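PDB 6CGK: effector protein Lem4 (lpg1101) from Legionella pneumophila subsp. pneumophila, which acts as a membrane-associated protein tyrosine phosphatase, through the haloacid dehalogenase (HAD) domain that makes up this chain, here in an inactive form with phosphate bound. Local coordinates for residues Tyr21-Phe24 and Asp25-Thr29; Lys69-Glu72 and Asn73-Asn76; Tyr191-Glu194 and Ile195-Cys199. The protein carries 1 engineered substitution. All coordinates share one frame; numbering follows the deposited sequence.

Following the chain from its N terminus, interaction 1 comes first, where central strand 19-23 of the parallel sheet runs into the turn of residues 25-29 at the active site. Interaction 2 starts helix 72-82 after the loop that follows helix 58-62, and interaction 3 lies in helix 188-198, beyond edge strand 176-180. All three are local and follow in series, none nesting in or crossing another. Interactions 1 and 2 nevertheless meet in space: I28 O is 3.1 Å from T71 N, a probable hydrogen bond, and I28 packs on I70. Interaction 3 touches neither, but its helix packs on helix 72-82, through I195 against F77, for example.

Interaction 1. Residues Tyr21-Phe24 and Asp25-Thr29; sequences YLNF and DGTIT. Engineered in segment 21-24: N23 (natural residue Asp). With MG (magnesium ion), chain C; PO4 (phosphate ion), chain B.
F24 and T29 are brought together by the first torsion of each: F24 has CG anti to its backbone N (chi1 -174°), while T29 sends CG2 to the position anti to its own carbonyl carbon. The T29 methyl thus sits over one face of the phenyl ring, a CH-pi contact with CG2 at 4.1 Å from the F24 ring centroid. I28 reaches the same ring obliquely, its CG2 3.9 Å from F24 CE1, and its other methyl, CD1, meets L22 CD1 at 3.9 Å. Behind this apolar side the chain leaves strand 19-23 and wraps round the carbonyl of F24. I28 N bonds to F24 O at 2.9 Å; T27 N also donates to F24 O, from well above the carbonyl plane (49° out of it), and T29 N adds a weak bond. G26 N closes the turn from within, donating to T29 OG1 at 3.0 Å. The sequence, with its natural Asp at 23, is the DxDGT motif of the HAD superfamily, and the turn is consistent with the fold's single-turn squiggle. N23 is an engineered replacement for that Asp, and its side chain still ligates the magnesium ion, joined by D25 O at 2.0 Å, by D155, two waters and the phosphate. D25 N grips phosphate O1 at 2.9 Å in a nearly straight bond (167°), and F24 N gives the same oxygen a longer one. D25 OD2 approaches phosphate O3 to 2.6 Å and is also held by N96. In HAD phosphatases the first Asp of the motif is the nucleophile and the second the general acid-base, so the phosphate, held by magnesium, the N-H groups of F24 and D25, S94, R95 and K132, probably marks where a substrate's phosphoryl group would sit.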
ATOM      1  N   TYR A  21       3.745   0.526   5.217  1.00 26.66           N
ATOM      2  CA  TYR A  21       3.832  -0.533   4.219  1.00 25.05           C
ATOM      3  C   TYR A  21       2.486  -1.232   4.152  1.00 28.83           C
ATOM      4  O   TYR A  21       2.058  -1.851   5.133  1.00 28.39           O
ATOM      5  CB  TYR A  21       4.895  -1.565   4.596  1.00 26.16           C
ATOM      6  CG  TYR A  21       6.334  -1.142   4.453  1.00 28.25           C
ATOM      7  CD1 TYR A  21       6.896  -0.956   3.202  1.00 28.69           C
ATOM      8  CD2 TYR A  21       7.162  -0.997   5.585  1.00 31.17           C
ATOM      9  CE1 TYR A  21       8.236  -0.628   3.049  1.00 27.15           C
ATOM     10  CE2 TYR A  21       8.500  -0.650   5.442  1.00 29.81           C
ATOM     11  CZ  TYR A  21       9.034  -0.462   4.180  1.00 28.45           C
ATOM     12  OH  TYR A  21      10.366  -0.148   4.039  1.00 29.64           O
ATOM     13  N   LEU A  22       1.844  -1.180   2.993  1.00 28.37           N
ATOM     14  CA  LEU A  22       0.501  -1.716   2.839  1.00 27.78           C
ATOM     15  C   LEU A  22       0.510  -2.740   1.718  1.00 28.94           C
ATOM     16  O   LEU A  22       0.954  -2.443   0.602  1.00 29.60           O
ATOM     17  CB  LEU A  22      -0.507  -0.614   2.524  1.00 24.02           C
ATOM     18  CG  LEU A  22      -0.563   0.640   3.407  1.00 32.87           C
ATOM     19  CD1 LEU A  22      -1.564   1.648   2.875  1.00 32.50           C
ATOM     20  CD2 LEU A  22      -0.896   0.266   4.850  1.00 34.05           C
ATOM     21  N   ASN A  23       0.029  -3.936   2.024  1.00 28.77           N
ATOM     22  CA  ASN A  23      -0.424  -4.831   0.994  1.00 26.18           C
ATOM     23  C   ASN A  23      -1.605  -4.192   0.256  1.00 25.90           C
ATOM     24  O   ASN A  23      -2.266  -3.303   0.779  1.00 28.41           O
ATOM     25  CB  ASN A  23      -0.839  -6.159   1.631  1.00 29.02           C
ATOM     26  CG  ASN A  23      -1.298  -7.134   0.650  1.00 36.45           C
ATOM     27  OD1 ASN A  23      -2.462  -7.523   0.664  1.00 38.41           O
ATOM     28  ND2 ASN A  23      -0.391  -7.582  -0.217  1.00 45.18           N
ATOM     29  N   PHE A  24      -1.871  -4.653  -0.972  1.00 24.77           N
ATOM     30  CA  PHE A  24      -3.002  -4.072  -1.709  1.00 24.65           C
ATOM     31  C   PHE A  24      -4.247  -4.957  -1.682  1.00 26.10           C
ATOM     32  O   PHE A  24      -5.239  -4.599  -1.048  1.00 27.87           O
ATOM     33  CB  PHE A  24      -2.627  -3.777  -3.165  1.00 23.37           C
ATOM     34  CG  PHE A  24      -3.701  -3.047  -3.927  1.00 22.98           C
ATOM     35  CD1 PHE A  24      -3.899  -1.677  -3.706  1.00 22.68           C
ATOM     36  CD2 PHE A  24      -4.490  -3.706  -4.850  1.00 25.31           C
ATOM     37  CE1 PHE A  24      -4.899  -0.991  -4.422  1.00 25.66           C
ATOM     38  CE2 PHE A  24      -5.497  -3.031  -5.567  1.00 26.15           C
ATOM     39  CZ  PHE A  24      -5.700  -1.668  -5.341  1.00 27.06           C
ATOM     40  N   ASP A  25      -4.218  -6.124  -2.341  1.00 26.47           N
ATOM     41  CA  ASP A  25      -5.436  -6.927  -2.450  1.00 24.63           C
ATOM     42  C   ASP A  25      -5.801  -7.499  -1.089  1.00 31.76           C
ATOM     43  O   ASP A  25      -4.991  -8.183  -0.451  1.00 33.63           O
ATOM     44  CB  ASP A  25      -5.248  -8.090  -3.429  1.00 27.32           C
ATOM     45  CG  ASP A  25      -4.994  -7.621  -4.838  1.00 29.52           C
ATOM     46  OD1 ASP A  25      -5.843  -6.897  -5.377  1.00 30.95           O
ATOM     47  OD2 ASP A  25      -3.935  -7.971  -5.398  1.00 32.16           O
ATOM     48  N   GLY A  26      -7.019  -7.235  -0.656  1.00 28.07           N
ATOM     49  CA  GLY A  26      -7.524  -7.759   0.595  1.00 33.62           C
ATOM     50  C   GLY A  26      -7.218  -6.893   1.787  1.00 31.36           C
ATOM     51  O   GLY A  26      -7.771  -7.128   2.871  1.00 35.64           O
ATOM     52  N   THR A  27      -6.330  -5.921   1.621  1.00 29.66           N
ATOM     53  CA  THR A  27      -5.954  -4.984   2.665  1.00 28.05           C
ATOM     54  C   THR A  27      -6.542  -3.613   2.361  1.00 28.75           C
ATOM     55  O   THR A  27      -7.416  -3.135   3.087  1.00 31.28           O
ATOM     56  CB  THR A  27      -4.428  -4.914   2.773  1.00 27.65           C
ATOM     57  OG1 THR A  27      -3.929  -6.223   3.056  1.00 31.13           O
ATOM     58  CG2 THR A  27      -4.004  -3.988   3.879  1.00 30.24           C
ATOM     59  N   ILE A  28      -6.102  -2.997   1.266  1.00 28.70           N
ATOM     60  CA  ILE A  28      -6.746  -1.784   0.775  1.00 28.08           C
ATOM     61  C   ILE A  28      -8.083  -2.097   0.092  1.00 28.63           C
ATOM     62  O   ILE A  28      -9.018  -1.298   0.191  1.00 30.03           O
ATOM     63  CB  ILE A  28      -5.773  -1.036  -0.148  1.00 24.25           C
ATOM     64  CG1 ILE A  28      -4.653  -0.405   0.704  1.00 24.83           C
ATOM     65  CG2 ILE A  28      -6.483   0.051  -0.967  1.00 27.31           C
ATOM     66  CD1 ILE A  28      -3.408  -0.089  -0.073  1.00 24.66           C
ATOM     67  N   THR A  29      -8.218  -3.256  -0.578  1.00 27.31           N
ATOM     68  CA  THR A  29      -9.493  -3.666  -1.153  1.00 32.58           C
ATOM     69  C   THR A  29     -10.166  -4.703  -0.264  1.00 32.98           C
ATOM     70  O   THR A  29      -9.612  -5.162   0.737  1.00 34.24           O
ATOM     71  CB  THR A  29      -9.323  -4.260  -2.555  1.00 32.22           C
ATOM     72  OG1 THR A  29      -8.735  -5.573  -2.446  1.00 30.55           O
ATOM     73  CG2 THR A  29      -8.440  -3.405  -3.421  1.00 30.57           C
TER
HETATM   74 MG    MG C 302      -3.317  -9.185   0.113  1.00 34.34          MG
HETATM   75  P   PO4 B 301      -1.440  -8.591  -2.945  1.00 33.97           P
HETATM   76  O1  PO4 B 301      -1.641  -7.097  -3.129  1.00 29.75           O
HETATM   77  O2  PO4 B 301       0.024  -9.000  -2.806  1.00 28.30           O
HETATM   78  O3  PO4 B 301      -2.030  -9.264  -4.176  1.00 31.50           O
HETATM   79  O4  PO4 B 301      -2.249  -9.082  -1.763  1.00 32.37           O
HETATM   80  O   HOH W   1      -4.308 -10.899  -0.411  1.00 32.44           O
HETATM   81  O   HOH W   2      -1.677 -10.277   0.786  1.00 33.97           O

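Interaction 2. Residues Lys69-Glu72 and Asn73-Asn76; sequences KITE and NAKN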
ATOM      1  N   LYS A  69     -13.552  -3.563  -4.627  1.00 33.81           N
ATOM      2  CA  LYS A  69     -13.217  -2.142  -4.576  1.00 29.50           C
ATOM      3  C   LYS A  69     -12.336  -1.791  -3.376  1.00 31.14           C
ATOM      4  O   LYS A  69     -12.316  -2.475  -2.354  1.00 34.04           O
ATOM      5  CB  LYS A  69     -14.489  -1.308  -4.528  1.00 32.29           C
ATOM      6  CG  LYS A  69     -15.441  -1.596  -5.699  1.00 30.29           C
ATOM      7  CD  LYS A  69     -16.757  -0.830  -5.590  1.00 37.20           C
ATOM      8  CE  LYS A  69     -17.671  -1.105  -6.792  1.00 37.86           C
ATOM      9  NZ  LYS A  69     -18.864  -0.189  -6.737  1.00 44.20           N
ATOM     10  N   ILE A  70     -11.620  -0.674  -3.513  1.00 27.45           N
ATOM     11  CA  ILE A  70     -10.991  -0.034  -2.358  1.00 28.56           C
ATOM     12  C   ILE A  70     -12.077   0.259  -1.328  1.00 31.70           C
ATOM     13  O   ILE A  70     -13.180   0.711  -1.678  1.00 31.39           O
ATOM     14  CB  ILE A  70     -10.253   1.236  -2.806  1.00 29.16           C
ATOM     15  CG1 ILE A  70      -9.140   0.849  -3.781  1.00 27.32           C
ATOM     16  CG2 ILE A  70      -9.688   1.983  -1.617  1.00 26.58           C
ATOM     17  CD1 ILE A  70      -8.201   1.937  -4.158  1.00 26.66           C
ATOM     18  N   THR A  71     -11.821  -0.097  -0.072  1.00 31.03           N
ATOM     19  CA  THR A  71     -12.904   0.053   0.879  1.00 33.67           C
ATOM     20  C   THR A  71     -13.014   1.515   1.256  1.00 38.71           C
ATOM     21  O   THR A  71     -12.058   2.278   1.126  1.00 38.39           O
ATOM     22  CB  THR A  71     -12.695  -0.779   2.144  1.00 31.64           C
ATOM     23  OG1 THR A  71     -11.654  -0.193   2.925  1.00 33.50           O
ATOM     24  CG2 THR A  71     -12.350  -2.230   1.798  1.00 37.54           C
ATOM     25  N   GLU A  72     -14.196   1.899   1.732  1.00 39.61           N
ATOM     26  CA  GLU A  72     -14.404   3.290   2.121  1.00 41.82           C
ATOM     27  C   GLU A  72     -13.362   3.756   3.133  1.00 43.32           C
ATOM     28  O   GLU A  72     -12.770   4.831   2.984  1.00 44.16           O
ATOM     29  CB  GLU A  72     -15.811   3.458   2.691  1.00 51.38           C
ATOM     30  CG  GLU A  72     -16.310   4.886   2.611  1.00 71.98           C
ATOM     31  CD  GLU A  72     -16.657   5.288   1.185  1.00 77.92           C
ATOM     32  OE1 GLU A  72     -16.098   6.294   0.689  1.00 76.33           O
ATOM     33  OE2 GLU A  72     -17.477   4.579   0.555  1.00 75.46           O
ATOM     34  N   ASN A  73     -13.120   2.956   4.172  1.00 46.18           N
ATOM     35  CA  ASN A  73     -12.193   3.375   5.219  1.00 43.27           C
ATOM     36  C   ASN A  73     -10.746   3.372   4.744  1.00 40.01           C
ATOM     37  O   ASN A  73      -9.933   4.153   5.243  1.00 42.25           O
ATOM     38  CB  ASN A  73     -12.360   2.477   6.443  1.00 52.78           C
ATOM     39  CG  ASN A  73     -13.714   2.652   7.106  1.00 57.51           C
ATOM     40  OD1 ASN A  73     -14.316   3.721   7.031  1.00 62.60           O
ATOM     41  ND2 ASN A  73     -14.197   1.604   7.760  1.00 62.74           N
ATOM     42  N   ALA A  74     -10.389   2.501   3.805  1.00 35.85           N
ATOM     43  CA  ALA A  74      -9.018   2.511   3.301  1.00 37.65           C
ATOM     44  C   ALA A  74      -8.785   3.729   2.425  1.00 31.48           C
ATOM     45  O   ALA A  74      -7.705   4.322   2.441  1.00 36.54           O
ATOM     46  CB  ALA A  74      -8.733   1.220   2.512  1.00 32.58           C
ATOM     47  N   LYS A  75      -9.792   4.102   1.640  1.00 32.31           N
ATOM     48  CA  LYS A  75      -9.719   5.314   0.844  1.00 33.86           C
ATOM     49  C   LYS A  75      -9.469   6.518   1.730  1.00 36.36           C
ATOM     50  O   LYS A  75      -8.557   7.313   1.480  1.00 35.37           O
ATOM     51  CB  LYS A  75     -11.024   5.492   0.073  1.00 39.28           C
ATOM     52  CG  LYS A  75     -11.186   6.819  -0.604  1.00 39.96           C
ATOM     53  CD  LYS A  75     -12.603   6.893  -1.192  1.00 45.63           C
ATOM     54  CE  LYS A  75     -12.773   7.969  -2.258  1.00 60.87           C
ATOM     55  NZ  LYS A  75     -12.512   9.337  -1.758  1.00 65.59           N
ATOM     56  N   ASN A  76     -10.286   6.674   2.772  1.00 38.05           N
ATOM     57  CA  ASN A  76     -10.119   7.814   3.673  1.00 45.54           C
ATOM     58  C   ASN A  76      -8.748   7.790   4.336  1.00 39.33           C
ATOM     59  O   ASN A  76      -8.098   8.833   4.474  1.00 41.06           O
ATOM     60  CB  ASN A  76     -11.216   7.813   4.726  1.00 46.12           C
ATOM     61  CG  ASN A  76     -12.561   8.162   4.158  1.00 55.96           C
ATOM     62  OD1 ASN A  76     -12.666   8.754   3.081  1.00 54.41           O
ATOM     63  ND2 ASN A  76     -13.606   7.805   4.881  1.00 67.89           N
TER
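T71 and A74 sit where the backbone changes course: T71 is still extended (phi/psi -78°/158°), and from E72 the chain turns helical as helix 72-82 begins. This is a helix N-cap, with T71 in the capping position. A74 N, in the first turn, donates to T71 OG1 at 3.1 Å, and the hydroxyl gets there by sitting between the backbone N and the carbonyl carbon (chi1 72°). The same rotamer brings T71 OG1 to within 3.3 Å of A74 CB, so the cap oxygen touches both the amide and the methyl of one residue. Behind it the regular pattern takes over: K75 N bonds to T71 O at 3.0 Å and N76 N to E72 O at 3.1 Å, both fairly straight. I70, just ahead of the cap, folds back on the helix, its CG2 4.1 Å from K75 CB and 4.3 Å from A74 CB, with the I70 and K75 side chains crossing at about a right angle. I70 also packs on I28, from the active-site turn, and on L104 and L105 of helix 98-107, which ties this helix start into the body of the HAD domain. The side chains of N73 and A74 touch W188, at the beginning of helix 188-198. On the outer side E72 and K75 run alongside each other, pointing the same way without forming a salt bridge; K75 NZ is taken instead by Q79 OE1, one turn on, and what E72 meets is the aliphatic part of the lysine, OE1 lying 4.0 Å from K75 CD.

Interaction 3. Residues Tyr191-Glu194 and Ile195-Cys199; sequences YFKE and ILTNC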
ATOM      1  N   TYR A 191      -5.481   3.024  13.119  1.00 42.92           N
ATOM      2  CA  TYR A 191      -4.115   3.089  12.605  1.00 38.00           C
ATOM      3  C   TYR A 191      -3.690   4.527  12.357  1.00 39.01           C
ATOM      4  O   TYR A 191      -2.513   4.862  12.528  1.00 39.32           O
ATOM      5  CB  TYR A 191      -3.965   2.275  11.316  1.00 38.03           C
ATOM      6  CG  TYR A 191      -4.520   0.868  11.385  1.00 39.13           C
ATOM      7  CD1 TYR A 191      -4.737   0.238  12.607  1.00 39.90           C
ATOM      8  CD2 TYR A 191      -4.851   0.167  10.220  1.00 36.36           C
ATOM      9  CE1 TYR A 191      -5.271  -1.055  12.664  1.00 39.43           C
ATOM     10  CE2 TYR A 191      -5.372  -1.119  10.275  1.00 36.83           C
ATOM     11  CZ  TYR A 191      -5.581  -1.718  11.497  1.00 40.55           C
ATOM     12  OH  TYR A 191      -6.119  -2.990  11.553  1.00 46.80           O
ATOM     13  N   PHE A 192      -4.624   5.388  11.945  1.00 39.89           N
ATOM     14  CA  PHE A 192      -4.298   6.800  11.819  1.00 38.63           C
ATOM     15  C   PHE A 192      -3.930   7.374  13.173  1.00 41.66           C
ATOM     16  O   PHE A 192      -2.969   8.145  13.295  1.00 46.36           O
ATOM     17  CB  PHE A 192      -5.470   7.565  11.203  1.00 39.80           C
ATOM     18  CG  PHE A 192      -5.100   8.931  10.734  1.00 40.91           C
ATOM     19  CD1 PHE A 192      -4.353   9.102   9.584  1.00 48.62           C
ATOM     20  CD2 PHE A 192      -5.477  10.053  11.455  1.00 42.51           C
ATOM     21  CE1 PHE A 192      -3.990  10.366   9.159  1.00 42.67           C
ATOM     22  CE2 PHE A 192      -5.120  11.311  11.025  1.00 42.42           C
ATOM     23  CZ  PHE A 192      -4.383  11.460   9.867  1.00 40.78           C
ATOM     24  N   LYS A 193      -4.672   6.995  14.211  1.00 42.14           N
ATOM     25  CA  LYS A 193      -4.308   7.433  15.547  1.00 47.62           C
ATOM     26  C   LYS A 193      -2.908   6.943  15.908  1.00 49.12           C
ATOM     27  O   LYS A 193      -2.126   7.679  16.518  1.00 47.65           O
ATOM     28  CB  LYS A 193      -5.353   6.951  16.555  1.00 46.74           C
ATOM     29  CG  LYS A 193      -5.035   7.340  17.979  1.00 54.22           C
ATOM     30  CD  LYS A 193      -6.033   6.757  18.948  1.00 58.80           C
ATOM     31  CE  LYS A 193      -7.433   7.260  18.677  1.00 60.68           C
ATOM     32  NZ  LYS A 193      -8.197   7.243  19.951  1.00 65.96           N
ATOM     33  N   GLU A 194      -2.563   5.713  15.503  1.00 44.90           N
ATOM     34  CA  GLU A 194      -1.239   5.168  15.808  1.00 42.32           C
ATOM     35  C   GLU A 194      -0.133   5.968  15.123  1.00 39.41           C
ATOM     36  O   GLU A 194       0.912   6.237  15.729  1.00 43.96           O
ATOM     37  CB  GLU A 194      -1.155   3.691  15.395  1.00 43.29           C
ATOM     38  CG  GLU A 194      -2.074   2.723  16.161  1.00 48.09           C
ATOM     39  CD  GLU A 194      -1.890   1.252  15.735  1.00 58.20           C
ATOM     40  OE1 GLU A 194      -1.358   0.996  14.623  1.00 45.54           O
ATOM     41  OE2 GLU A 194      -2.285   0.352  16.514  1.00 62.34           O
ATOM     42  N   ILE A 195      -0.332   6.348  13.858  1.00 37.93           N
ATOM     43  CA  ILE A 195       0.644   7.217  13.200  1.00 37.53           C
ATOM     44  C   ILE A 195       0.838   8.496  14.007  1.00 42.13           C
ATOM     45  O   ILE A 195       1.958   8.851  14.388  1.00 39.51           O
ATOM     46  CB  ILE A 195       0.213   7.539  11.762  1.00 36.06           C
ATOM     47  CG1 ILE A 195       0.222   6.283  10.900  1.00 34.63           C
ATOM     48  CG2 ILE A 195       1.129   8.592  11.175  1.00 41.02           C
ATOM     49  CD1 ILE A 195      -0.470   6.483   9.549  1.00 34.97           C
ATOM     50  N   LEU A 196      -0.256   9.211  14.279  1.00 43.26           N
ATOM     51  CA  LEU A 196      -0.140  10.505  14.949  1.00 42.03           C
ATOM     52  C   LEU A 196       0.456  10.363  16.344  1.00 43.72           C
ATOM     53  O   LEU A 196       1.196  11.242  16.805  1.00 46.52           O
ATOM     54  CB  LEU A 196      -1.512  11.181  15.036  1.00 51.12           C
ATOM     55  CG  LEU A 196      -2.177  11.618  13.733  1.00 50.82           C
ATOM     56  CD1 LEU A 196      -3.408  12.457  14.052  1.00 47.69           C
ATOM     57  CD2 LEU A 196      -1.208  12.408  12.877  1.00 51.32           C
ATOM     58  N   THR A 197       0.116   9.276  17.042  1.00 54.19           N
ATOM     59  CA  THR A 197       0.647   9.045  18.388  1.00 57.84           C
ATOM     60  C   THR A 197       2.143   8.754  18.381  1.00 56.24           C
ATOM     61  O   THR A 197       2.819   9.013  19.378  1.00 58.50           O
ATOM     62  CB  THR A 197      -0.089   7.882  19.064  1.00 65.71           C
ATOM     63  OG1 THR A 197      -1.495   8.165  19.125  1.00 67.26           O
ATOM     64  CG2 THR A 197       0.435   7.676  20.468  1.00 61.67           C
ATOM     65  N   ASN A 198       2.681   8.217  17.288  1.00 48.79           N
ATOM     66  CA  ASN A 198       4.076   7.802  17.244  1.00 50.03           C
ATOM     67  C   ASN A 198       4.958   8.663  16.347  1.00 55.33           C
ATOM     68  O   ASN A 198       6.156   8.395  16.255  1.00 57.09           O
ATOM     69  CB  ASN A 198       4.178   6.341  16.790  1.00 57.40           C
ATOM     70  CG  ASN A 198       3.589   5.377  17.795  1.00 57.78           C
ATOM     71  OD1 ASN A 198       4.262   4.947  18.722  1.00 67.45           O
ATOM     72  ND2 ASN A 198       2.325   5.030  17.612  1.00 55.05           N
ATOM     73  N   CYS A 199       4.414   9.674  15.673  1.00 58.55           N
ATOM     74  CA  CYS A 199       5.184  10.507  14.743  1.00 53.78           C
ATOM     75  C   CYS A 199       4.987  11.965  15.153  1.00 52.84           C
ATOM     76  O   CYS A 199       4.046  12.624  14.701  1.00 51.92           O
ATOM     77  CB  CYS A 199       4.766  10.277  13.291  1.00 52.54           C
ATOM     78  SG  CYS A 199       4.958   8.568  12.676  1.00 52.85           S
TER
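The last turns of helix 188-198 are fastened by two polar side chains, T197 and N198, that fold back onto carbonyls four residues earlier. T197 OG1 donates to K193 O at 2.7 Å, approaching from well above the carbonyl plane, while T197 N takes the same oxygen at 2.8 Å in the usual helical manner. Two donors of one residue therefore share K193 O. The hydroxyl reaches it because OG1 stands beside the backbone N, anti to the carbonyl carbon (chi1 -58°). N198 repeats the scheme on the next carbonyl: ND2 lies 2.6 Å from E194 O in a short, nearly straight hydrogen bond (170°), with the acceptor almost in the plane of the amide, and N198 N contributes a weak bond to that oxygen. The side-chain amide thus supplies the stronger link just where the helix is ending; C199 has already left helical angles and stands at the N-cap position of helix 200-206. In the Rossmann-like HAD fold this helix follows edge strand 176-180 and lies against the sheet, Y191 touching L151 and C153 of strand 150-154 and stacking its ring on H179. E194 OE1 bonds to H179 as well. On another side the helix meets helix 72-82: I195 packs on F77 and V81, and F192 on D80 and V81. F192 itself has CG anti to its backbone N (chi1 -166°), which sends the ring outward from the helix with its CE2 side leaning toward L196. The two cross obliquely, L196 CD1 coming to 3.7 Å from F192 CE2, while their backbones are joined one turn apart by the bond from L196 N to F192 O at 3.1 Å.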